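PDB 2V5I: salmonella typhimurium DB7155 bacteriophage DET7 tailspike from Bacteriophage, which binds the O-antigen polysaccharide on the Salmonella surface and probably hydrolyses it, serving as the trimeric receptor-binding tailspike of the phage. Local coordinates for residues N78-G83 / L158-A163; V335-D340 / S347-Q352; E455-I460 / T466-A471; M532-Y535 / A540-A543. All coordinates share one frame; numbering follows the deposited sequence.

The four contacts follow one another along the chain, from the N-terminal part of the beta-helix to the C-terminal end of the spike. Interactions 1 and 2 both involve the parallel strands of the helix, yet differ in chemistry: interaction 1 is partly buried and joined largely by water, whereas interaction 2, near the centre of the chain, is a dry meeting of aliphatic groups across the interior. Interactions 3 and 4 are buried antiparallel hairpins beyond the helix, with centres about 28 Å apart, and both rest on direct backbone hydrogen bonds. Interaction 3 adds a salt bridge and a bulge, interaction 4 a CH-pi contact on a tyrosine ring. Segments of all four also reach neighbouring subunits.

Interaction 1. Residues N78-G83 / L158-A163; sequences NNMGPG and LDIRSA
N78 lays its amide oxygen OD1 along the aliphatic stem of R161, 3.7 Å from R161 CD, where one coil of the parallel beta-helix passes strand 156-161 of the next. The two side chains run side by side in the same direction. Both have CG turned beside the backbone N (chi1 -64° for N78, -68° for R161), which keeps the amide next to the extended arginine, its plane steeply inclined to the guanidinium. A water joins their ends, donating to N78 OD1 and accepting from R161 NH1. Within the strand, R161 grips D159 side-on: NE meets OD1 at 3.1 Å and NH2 meets OD2 at 2.8 Å, in the guanidinium plane but well above that of the carboxylate. R181 of the following strand forms a second salt bridge to D159. On the buried side, M80 SD touches I160 CG2 at 4.2 Å, and both side chains also pack on I86. No direct hydrogen bond crosses between the segments; water takes that place. R161 O accepts from two waters, one held by N79 N and the other by M80 N, while a further water donates both to M80 O at 2.8 Å and to S162 O at 3.0 Å.

Interaction 2. Residues V335-D340 / S347-Q352; sequences VGLGMD and SNVTVQ
L337, V351 and V349 bring most of the buried surface to this contact, and all three point into the space between the two segments. L337 reaches across with its CD2 branch, which meets V349 CG1 at 4.2 Å. The two side chains cross at about a right angle and meet through one methyl each. In both residues the branch that leads to the contact stands opposite the backbone N: CG in L337 (chi1 175°) and CG1 in V349 (chi1 166°). V351, two residues further along the same strand, repeats the conformation of V349 and faces the same way. Its CG1 meets backbone instead of a side chain, lying 4.3 Å from G336 CA. With no side chain at G336, the methyl can approach the main chain where it turns a corner at 336 and 337; a CB on G336 would point at V351 CG1 and clash with it.

No hydrogen bond or water joins the segments; the contact is entirely apolar. The intervening T350 faces outward, and its OG1 is hydrogen-bonded to N348 of the third subunit. V349 packs on I327 and I371 of the strands before and after it, and L337 on M359 of the next coil. Aliphatic groups of a corner and of a strand on another face, meeting across the interior, are typical of the right-handed parallel beta-helix of the P22 tailspike family.

Interaction 3. Residues E455-I460 / T466-A471; sequences ELALRI and TLDSGA
L458 pairs with G470 in antiparallel fashion, its N donating to G470 O at 2.8 Å, but its carbonyl faces two residues: S469 N donates to L458 O at 2.8 Å, whereas G470 N reaches the same oxygen only weakly. Towards one end, A457 and A471 form a non-hydrogen-bonded pair with the CA atoms 4.2 Å apart.

A salt bridge joins R459 to D468. The arginine leaves the backbone with CG anti to N and then bends at chi3 (-65°), bringing its guanidinium side-on to the carboxylate. NE and NH2 both reach the single oxygen D468 OD1, at 2.8 and 3.0 Å, from the same face of the carboxylate. They keep that oxygen in the guanidinium plane although the two groups are inclined by 54°. T466 O lies over one guanidinium face, toward the rim and without a hydrogen bond, and NH1 is hydrogen-bonded to A465 O, so the arginine ties the connecting loop to the strand. R445 of the second subunit also bridges to D468 OD1; the gathered positive charge would probably stabilise the carboxylate.

D468 OD2 turns to the methyl of A457, 3.5 Å from its CB. On the other face of the hairpin, I460 CG1 packs against S469 OG at 3.5 Å, a hydroxyl also hydrogen-bonded to S474 of the second subunit. L458 CD1 lies over the G470-A471 peptide. Because residues 456-460 form a parallel ladder with the second subunit, the sheet continues between chains. The arrangement is a beta hairpin with a classic beta bulge, set in the inter-subunit beta structure that follows the beta-helix.

Interaction 4. Residues M532-Y535 / A540-A543; sequences MSLY and ALWA
Y535 folds its ring back across the partner strand of an antiparallel beta hairpin, 531-537 with 540-546, and lays its face against W542 CB. From CB the chain turns into the position between the backbone N and the carbonyl carbon (chi1 66°), which swings the ring over its hydrogen-bonded neighbour. CD1 passes W542 O at 3.8 Å, and CE1 comes close to the carbonyl carbon of A543. Further out, CE1, CE2 and CZ all approach W542 CB, with CZ nearest at 3.5 Å; this methylene sits over the ring face in a CH-pi contact, somewhat towards the rim. At the tip, OH lies 3.8 Å from W542 CE3 and is hydrogen-bonded to R554 of the third strand of the sheet. The indole is nearly parallel to the phenol, their planes 20° apart, but it has slid aside, so the two rings barely overlap.

The backbones of the same two residues hold each other by two hydrogen bonds: Y535 N to W542 O at 3.0 Å and W542 N to Y535 O at 2.8 Å, the latter nearly straight.

The opposite face of the sheet is aliphatic. L534 CD2 rests on the methyl of A543, and L534 packs on M532 of the third subunit while M532 packs on L534 of the second. These reciprocal contacts join the hairpins of the trimer, and M532 and S533 extend the sheet antiparallel into the second subunit. Within the hairpin, M532 CG lies 3.8 Å from A543 CB, and the sulfur SD follows at 4.0 Å from the same methyl.

Interaction 1. Residues N78-G83 / L158-A163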
loop_
_atom_site.group_PDB
_atom_site.type_symbol
_atom_site.label_atom_id
_atom_site.label_comp_id
_atom_site.label_asym_id
_atom_site.label_seq_id
_atom_site.Cartn_x
_atom_site.Cartn_y
_atom_site.Cartn_z
ATOM N N ASN A 78 3.750 1.519 40.918
ATOM C CA ASN A 78 5.132 1.114 41.126
ATOM C C ASN A 78 5.276 -0.369 41.337
ATOM O O ASN A 78 4.373 -1.033 41.865
ATOM C CB ASN A 78 5.668 1.786 42.405
ATOM C CG ASN A 78 5.728 3.291 42.312
ATOM O OD1 ASN A 78 6.384 3.836 41.451
ATOM N ND2 ASN A 78 5.036 3.976 43.227
ATOM N N ASN A 79 6.421 -0.900 40.901
ATOM C CA ASN A 79 6.788 -2.295 41.104
ATOM C C ASN A 79 5.798 -3.316 40.547
ATOM O O ASN A 79 5.632 -4.398 41.095
ATOM C CB ASN A 79 7.042 -2.541 42.588
ATOM C CG ASN A 79 8.084 -1.637 43.150
ATOM O OD1 ASN A 79 9.131 -1.405 42.525
ATOM N ND2 ASN A 79 7.833 -1.128 44.353
ATOM N N MET A 80 5.189 -3.010 39.393
ATOM C CA MET A 80 4.424 -4.042 38.691
ATOM C C MET A 80 5.331 -5.153 38.205
ATOM O O MET A 80 6.394 -4.903 37.654
ATOM C CB MET A 80 3.688 -3.466 37.494
ATOM C CG MET A 80 2.670 -2.352 37.873
ATOM S SD MET A 80 1.546 -1.860 36.529
ATOM C CE MET A 80 0.430 -3.236 36.566
ATOM N N GLY A 81 4.857 -6.389 38.348
ATOM C CA GLY A 81 5.611 -7.530 37.854
ATOM C C GLY A 81 5.536 -7.658 36.365
ATOM O O GLY A 81 4.578 -7.217 35.718
ATOM N N PRO A 82 6.542 -8.283 35.779
ATOM C CA PRO A 82 6.566 -8.379 34.349
ATOM C C PRO A 82 5.506 -9.277 33.834
ATOM O O PRO A 82 5.305 -10.351 34.391
ATOM C CB PRO A 82 7.959 -8.945 34.052
ATOM C CG PRO A 82 8.386 -9.583 35.329
ATOM C CD PRO A 82 7.710 -8.880 36.433
ATOM N N GLY A 83 4.845 -8.859 32.755
ATOM C CA GLY A 83 3.759 -9.650 32.220
ATOM C C GLY A 83 2.405 -9.262 32.769
ATOM O O GLY A 83 1.427 -9.879 32.457
ATOM N N LEU A 158 -2.533 7.951 34.245
ATOM C CA LEU A 158 -2.017 6.668 34.759
ATOM C C LEU A 158 -0.521 6.614 34.489
ATOM O O LEU A 158 -0.106 6.585 33.348
ATOM C CB LEU A 158 -2.719 5.442 34.162
ATOM C CG LEU A 158 -2.345 4.138 34.864
ATOM C CD1 LEU A 158 -2.730 4.148 36.317
ATOM C CD2 LEU A 158 -3.042 3.023 34.142
ATOM N N ASP A 159 0.288 6.604 35.552
ATOM C CA ASP A 159 1.761 6.764 35.483
ATOM C C ASP A 159 2.348 5.419 35.926
ATOM O O ASP A 159 2.387 5.109 37.113
ATOM C CB ASP A 159 2.179 7.958 36.376
ATOM C CG ASP A 159 3.659 8.253 36.372
ATOM O OD1 ASP A 159 4.462 7.353 36.037
ATOM O OD2 ASP A 159 4.013 9.430 36.716
ATOM N N ILE A 160 2.829 4.636 34.963
ATOM C CA ILE A 160 3.439 3.324 35.233
ATOM C C ILE A 160 4.952 3.483 35.216
ATOM O O ILE A 160 5.522 4.008 34.271
ATOM C CB ILE A 160 2.941 2.306 34.209
ATOM C CG1 ILE A 160 1.425 2.079 34.441
ATOM C CG2 ILE A 160 3.732 1.007 34.355
ATOM C CD1 ILE A 160 0.824 1.196 33.483
ATOM N N ARG A 161 5.615 3.090 36.316
ATOM C CA ARG A 161 7.023 3.422 36.529
ATOM C C ARG A 161 7.934 2.195 36.562
ATOM O O ARG A 161 7.624 1.197 37.208
ATOM C CB ARG A 161 7.161 4.173 37.861
ATOM C CG ARG A 161 6.526 5.488 37.747
ATOM C CD ARG A 161 6.839 6.396 38.818
ATOM N NE ARG A 161 6.153 7.641 38.575
ATOM C CZ ARG A 161 6.183 8.685 39.400
ATOM N NH1 ARG A 161 6.899 8.613 40.525
ATOM N NH2 ARG A 161 5.496 9.792 39.097
ATOM N N SER A 162 8.997 2.242 35.769
ATOM C CA SER A 162 10.030 1.195 35.740
ATOM C C SER A 162 9.516 -0.240 35.655
ATOM O O SER A 162 9.928 -1.123 36.428
ATOM C CB SER A 162 10.970 1.368 36.943
ATOM O OG SER A 162 11.601 2.648 36.923
ATOM N N ALA A 163 8.648 -0.474 34.694
ATOM C CA ALA A 163 8.061 -1.791 34.464
ATOM C C ALA A 163 8.609 -2.395 33.155
ATOM O O ALA A 163 9.138 -1.696 32.295
ATOM C CB ALA A 163 6.561 -1.692 34.405
HETATM O O HOH W 1 8.203 6.243 41.854
HETATM O O HOH W 2 8.615 0.461 39.694
HETATM O O HOH W 3 5.364 -0.414 37.841
HETATM O O HOH W 4 8.354 -2.924 38.179
#

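Interaction 2. Residues V335-D340 / S347-Q352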
loop_
_atom_site.group_PDB
_atom_site.type_symbol
_atom_site.label_atom_id
_atom_site.label_comp_id
_atom_site.label_asym_id
_atom_site.label_seq_id
_atom_site.Cartn_x
_atom_site.Cartn_y
_atom_site.Cartn_z
ATOM N N VAL A 335 1.747 20.628 9.153
ATOM C CA VAL A 335 2.382 19.894 8.055
ATOM C C VAL A 335 1.902 18.423 8.127
ATOM O O VAL A 335 1.985 17.827 9.217
ATOM C CB VAL A 335 3.892 19.889 8.233
ATOM C CG1 VAL A 335 4.575 19.125 7.128
ATOM C CG2 VAL A 335 4.408 21.285 8.211
ATOM N N GLY A 336 1.534 17.793 7.025
ATOM C CA GLY A 336 1.087 16.423 7.136
ATOM C C GLY A 336 2.127 15.465 7.700
ATOM O O GLY A 336 1.853 14.734 8.665
ATOM N N LEU A 337 3.289 15.404 7.019
ATOM C CA LEU A 337 4.442 14.577 7.414
ATOM C C LEU A 337 5.681 15.488 7.555
ATOM O O LEU A 337 6.123 16.104 6.589
ATOM C CB LEU A 337 4.733 13.482 6.386
ATOM C CG LEU A 337 5.975 12.649 6.638
ATOM C CD1 LEU A 337 5.943 11.850 7.893
ATOM C CD2 LEU A 337 6.207 11.704 5.458
ATOM N N GLY A 338 6.225 15.513 8.764
ATOM C CA GLY A 338 7.404 16.289 9.092
ATOM C C GLY A 338 8.520 15.358 9.473
ATOM O O GLY A 338 8.329 14.425 10.231
ATOM N N MET A 339 9.691 15.527 8.868
ATOM C CA MET A 339 10.828 14.738 9.302
ATOM C C MET A 339 12.136 15.456 9.050
ATOM O O MET A 339 12.172 16.501 8.398
ATOM C CB MET A 339 10.843 13.387 8.633
ATOM C CG MET A 339 10.685 13.435 7.210
ATOM S SD MET A 339 10.957 11.774 6.443
ATOM C CE MET A 339 9.675 10.825 7.120
ATOM N N ASP A 340 13.173 14.938 9.680
ATOM C CA ASP A 340 14.565 15.373 9.413
ATOM C C ASP A 340 15.498 14.167 9.483
ATOM O O ASP A 340 15.030 13.026 9.745
ATOM C CB ASP A 340 15.014 16.535 10.316
ATOM C CG ASP A 340 15.451 16.127 11.749
ATOM O OD1 ASP A 340 15.461 14.933 12.070
ATOM O OD2 ASP A 340 15.746 17.088 12.567
ATOM N N SER A 347 8.340 4.872 2.559
ATOM C CA SER A 347 7.548 4.304 1.476
ATOM C C SER A 347 6.058 4.291 1.759
ATOM O O SER A 347 5.608 4.231 2.898
ATOM C CB SER A 347 7.934 2.831 1.191
ATOM O OG SER A 347 7.926 2.053 2.399
ATOM N N ASN A 348 5.292 4.409 0.684
ATOM C CA ASN A 348 3.882 4.166 0.752
ATOM C C ASN A 348 3.204 5.123 1.728
ATOM O O ASN A 348 2.555 4.724 2.710
ATOM C CB ASN A 348 3.592 2.692 1.065
ATOM C CG ASN A 348 4.394 1.735 0.165
ATOM O OD1 ASN A 348 4.633 1.997 -1.034
ATOM N ND2 ASN A 348 4.880 0.657 0.763
ATOM N N VAL A 349 3.343 6.405 1.421
ATOM C CA VAL A 349 2.793 7.480 2.237
ATOM C C VAL A 349 1.683 8.129 1.463
ATOM O O VAL A 349 1.859 8.401 0.296
ATOM C CB VAL A 349 3.924 8.537 2.491
ATOM C CG1 VAL A 349 3.382 9.848 3.040
ATOM C CG2 VAL A 349 4.965 7.964 3.447
ATOM N N THR A 350 0.557 8.440 2.120
ATOM C CA THR A 350 -0.590 9.102 1.483
ATOM C C THR A 350 -0.977 10.308 2.355
ATOM O O THR A 350 -1.396 10.162 3.513
ATOM C CB THR A 350 -1.786 8.121 1.343
ATOM O OG1 THR A 350 -1.363 6.966 0.555
ATOM C CG2 THR A 350 -2.972 8.840 0.679
ATOM N N VAL A 351 -0.748 11.518 1.835
ATOM C CA VAL A 351 -1.154 12.749 2.490
ATOM C C VAL A 351 -2.157 13.416 1.543
ATOM O O VAL A 351 -1.824 13.704 0.392
ATOM C CB VAL A 351 0.065 13.668 2.753
ATOM C CG1 VAL A 351 -0.396 14.937 3.412
ATOM C CG2 VAL A 351 1.083 12.985 3.632
ATOM N N GLN A 352 -3.359 13.694 2.019
ATOM C CA GLN A 352 -4.383 14.222 1.124
ATOM C C GLN A 352 -5.250 15.241 1.844
ATOM O O GLN A 352 -5.636 15.035 2.992
ATOM C CB GLN A 352 -5.176 13.123 0.422
ATOM C CG GLN A 352 -5.835 12.157 1.238
ATOM C CD GLN A 352 -6.271 10.798 0.542
ATOM O OE1 GLN A 352 -5.901 10.388 -0.616
ATOM N NE2 GLN A 352 -7.070 10.107 1.287
#

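Interaction 3. Residues E455-I460 / T466-A471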
loop_
_atom_site.group_PDB
_atom_site.type_symbol
_atom_site.label_atom_id
_atom_site.label_comp_id
_atom_site.label_asym_id
_atom_site.label_seq_id
_atom_site.Cartn_x
_atom_site.Cartn_y
_atom_site.Cartn_z
ATOM N N GLU A 455 0.173 15.804 -28.436
ATOM C CA GLU A 455 1.519 16.408 -28.421
ATOM C C GLU A 455 2.444 15.850 -27.351
ATOM O O GLU A 455 1.996 15.389 -26.315
ATOM C CB GLU A 455 1.451 17.927 -28.205
ATOM C CG GLU A 455 1.407 18.366 -26.750
ATOM C CD GLU A 455 1.297 19.891 -26.564
ATOM O OE1 GLU A 455 1.486 20.636 -27.560
ATOM O OE2 GLU A 455 1.026 20.339 -25.418
ATOM N N LEU A 456 3.737 15.984 -27.643
ATOM C CA LEU A 456 4.812 15.872 -26.666
ATOM C C LEU A 456 5.522 17.218 -26.700
ATOM O O LEU A 456 6.248 17.535 -27.664
ATOM C CB LEU A 456 5.804 14.787 -27.006
ATOM C CG LEU A 456 6.923 14.684 -25.947
ATOM C CD1 LEU A 456 6.417 13.974 -24.704
ATOM C CD2 LEU A 456 8.081 14.036 -26.512
ATOM N N ALA A 457 5.224 18.027 -25.710
ATOM C CA ALA A 457 5.875 19.345 -25.547
ATOM C C ALA A 457 7.211 19.192 -24.820
ATOM O O ALA A 457 7.434 18.233 -24.098
ATOM C CB ALA A 457 4.965 20.240 -24.776
ATOM N N LEU A 458 8.078 20.189 -25.027
ATOM C CA LEU A 458 9.359 20.265 -24.362
ATOM C C LEU A 458 9.411 21.624 -23.649
ATOM O O LEU A 458 8.919 22.626 -24.144
ATOM C CB LEU A 458 10.515 20.181 -25.353
ATOM C CG LEU A 458 10.508 18.882 -26.139
ATOM C CD1 LEU A 458 10.295 19.268 -27.541
ATOM C CD2 LEU A 458 11.835 18.167 -26.029
ATOM N N ARG A 459 9.976 21.626 -22.459
ATOM C CA ARG A 459 10.145 22.852 -21.682
ATOM C C ARG A 459 11.502 22.837 -20.970
ATOM O O ARG A 459 11.922 21.854 -20.390
ATOM C CB ARG A 459 9.016 23.028 -20.666
ATOM C CG ARG A 459 9.026 24.379 -20.015
ATOM C CD ARG A 459 7.825 24.659 -19.080
ATOM N NE ARG A 459 6.592 24.692 -19.835
ATOM C CZ ARG A 459 5.439 25.147 -19.336
ATOM N NH1 ARG A 459 5.386 25.602 -18.116
ATOM N NH2 ARG A 459 4.339 25.117 -20.073
ATOM N N ILE A 460 12.196 23.967 -21.047
ATOM C CA ILE A 460 13.497 24.118 -20.420
ATOM C C ILE A 460 13.314 25.112 -19.281
ATOM O O ILE A 460 13.187 26.324 -19.524
ATOM C CB ILE A 460 14.551 24.706 -21.427
ATOM C CG1 ILE A 460 14.623 23.849 -22.690
ATOM C CG2 ILE A 460 15.922 24.761 -20.754
ATOM C CD1 ILE A 460 15.430 24.412 -23.848
ATOM N N THR A 466 7.413 29.028 -17.548
ATOM C CA THR A 466 6.023 29.074 -17.958
ATOM C C THR A 466 5.742 28.812 -19.436
ATOM O O THR A 466 4.599 28.555 -19.752
ATOM C CB THR A 466 5.414 30.423 -17.617
ATOM O OG1 THR A 466 6.211 31.451 -18.215
ATOM C CG2 THR A 466 5.428 30.623 -16.127
ATOM N N LEU A 467 6.758 28.805 -20.319
ATOM C CA LEU A 467 6.530 28.673 -21.752
ATOM C C LEU A 467 7.218 27.416 -22.269
ATOM O O LEU A 467 8.369 27.199 -21.931
ATOM C CB LEU A 467 7.128 29.871 -22.485
ATOM C CG LEU A 467 6.518 31.230 -22.119
ATOM C CD1 LEU A 467 7.378 32.309 -22.772
ATOM C CD2 LEU A 467 5.077 31.395 -22.473
ATOM N N ASP A 468 6.495 26.600 -23.018
ATOM C CA ASP A 468 7.118 25.461 -23.684
ATOM C C ASP A 468 8.161 25.995 -24.686
ATOM O O ASP A 468 7.924 26.975 -25.418
ATOM C CB ASP A 468 6.083 24.615 -24.362
ATOM C CG ASP A 468 5.202 23.828 -23.360
ATOM O OD1 ASP A 468 5.688 23.566 -22.225
ATOM O OD2 ASP A 468 4.075 23.453 -23.754
ATOM N N SER A 469 9.296 25.322 -24.769
ATOM C CA SER A 469 10.354 25.710 -25.672
ATOM C C SER A 469 10.191 25.150 -27.086
ATOM O O SER A 469 10.790 25.644 -28.041
ATOM C CB SER A 469 11.687 25.301 -25.063
ATOM O OG SER A 469 11.742 23.905 -24.738
ATOM N N GLY A 470 9.434 24.069 -27.186
ATOM C CA GLY A 470 9.182 23.476 -28.483
ATOM C C GLY A 470 8.254 22.288 -28.288
ATOM O O GLY A 470 7.803 22.007 -27.196
ATOM N N ALA A 471 7.900 21.660 -29.405
ATOM C CA ALA A 471 6.974 20.516 -29.378
ATOM C C ALA A 471 7.057 19.645 -30.621
ATOM O O ALA A 471 7.484 20.079 -31.702
ATOM C CB ALA A 471 5.511 21.002 -29.209
HETATM O O HOH W 5 11.162 26.668 -21.689
#

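Interaction 4. Residues M532-Y535 / A540-A543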
loop_
_atom_site.group_PDB
_atom_site.type_symbol
_atom_site.label_atom_id
_atom_site.label_comp_id
_atom_site.label_asym_id
_atom_site.label_seq_id
_atom_site.Cartn_x
_atom_site.Cartn_y
_atom_site.Cartn_z
ATOM N N MET A 532 22.741 22.552 -44.679
ATOM C CA MET A 532 22.248 23.666 -45.526
ATOM C C MET A 532 21.131 24.410 -44.822
ATOM O O MET A 532 20.248 23.787 -44.279
ATOM C CB MET A 532 21.661 23.054 -46.814
ATOM C CG MET A 532 21.007 24.023 -47.690
ATOM S SD MET A 532 20.173 23.181 -49.055
ATOM C CE MET A 532 18.602 22.777 -48.265
ATOM N N SER A 533 21.190 25.742 -44.825
ATOM C CA SER A 533 20.082 26.593 -44.353
ATOM C C SER A 533 19.587 27.462 -45.503
ATOM O O SER A 533 20.392 27.981 -46.307
ATOM C CB SER A 533 20.599 27.549 -43.300
ATOM O OG SER A 533 21.091 26.822 -42.206
ATOM N N LEU A 534 18.294 27.677 -45.580
ATOM C CA LEU A 534 17.702 28.421 -46.677
ATOM C C LEU A 534 17.272 29.818 -46.262
ATOM O O LEU A 534 16.888 30.081 -45.101
ATOM C CB LEU A 534 16.448 27.664 -47.198
ATOM C CG LEU A 534 16.754 26.326 -47.878
ATOM C CD1 LEU A 534 15.469 25.526 -48.055
ATOM C CD2 LEU A 534 17.453 26.431 -49.197
ATOM N N TYR A 535 17.364 30.738 -47.204
ATOM C CA TYR A 535 16.997 32.125 -46.948
ATOM C C TYR A 535 16.626 32.835 -48.259
ATOM O O TYR A 535 16.967 32.409 -49.370
ATOM C CB TYR A 535 18.137 32.880 -46.234
ATOM C CG TYR A 535 19.416 33.083 -47.032
ATOM C CD1 TYR A 535 20.408 32.129 -47.050
ATOM C CD2 TYR A 535 19.640 34.268 -47.713
ATOM C CE1 TYR A 535 21.569 32.327 -47.786
ATOM C CE2 TYR A 535 20.816 34.505 -48.428
ATOM C CZ TYR A 535 21.807 33.551 -48.434
ATOM O OH TYR A 535 22.958 33.825 -49.186
ATOM N N ALA A 540 14.960 36.085 -54.202
ATOM C CA ALA A 540 15.416 34.764 -54.666
ATOM C C ALA A 540 15.636 33.853 -53.477
ATOM O O ALA A 540 15.936 34.339 -52.357
ATOM C CB ALA A 540 16.710 34.890 -55.409
ATOM N N LEU A 541 15.509 32.536 -53.741
ATOM C CA LEU A 541 15.883 31.519 -52.752
ATOM C C LEU A 541 17.353 31.178 -52.877
ATOM O O LEU A 541 17.824 30.787 -53.948
ATOM C CB LEU A 541 15.044 30.268 -52.955
ATOM C CG LEU A 541 15.181 29.207 -51.881
ATOM C CD1 LEU A 541 14.628 29.703 -50.524
ATOM C CD2 LEU A 541 14.498 27.872 -52.302
ATOM N N TRP A 542 18.049 31.278 -51.741
ATOM C CA TRP A 542 19.459 30.941 -51.600
ATOM C C TRP A 542 19.663 29.877 -50.520
ATOM O O TRP A 542 18.865 29.728 -49.586
ATOM C CB TRP A 542 20.215 32.183 -51.184
ATOM C CG TRP A 542 20.417 33.206 -52.260
ATOM C CD1 TRP A 542 19.468 34.064 -52.781
ATOM C CD2 TRP A 542 21.643 33.490 -52.950
ATOM N NE1 TRP A 542 20.055 34.865 -53.730
ATOM C CE2 TRP A 542 21.379 34.530 -53.859
ATOM C CE3 TRP A 542 22.941 32.961 -52.879
ATOM C CZ2 TRP A 542 22.365 35.066 -54.688
ATOM C CZ3 TRP A 542 23.938 33.505 -53.703
ATOM C CH2 TRP A 542 23.626 34.506 -54.620
ATOM N N ALA A 543 20.757 29.133 -50.658
ATOM C CA ALA A 543 21.225 28.176 -49.659
ATOM C C ALA A 543 22.559 28.662 -49.094
ATOM O O ALA A 543 23.479 29.015 -49.851
ATOM C CB ALA A 543 21.431 26.770 -50.254
#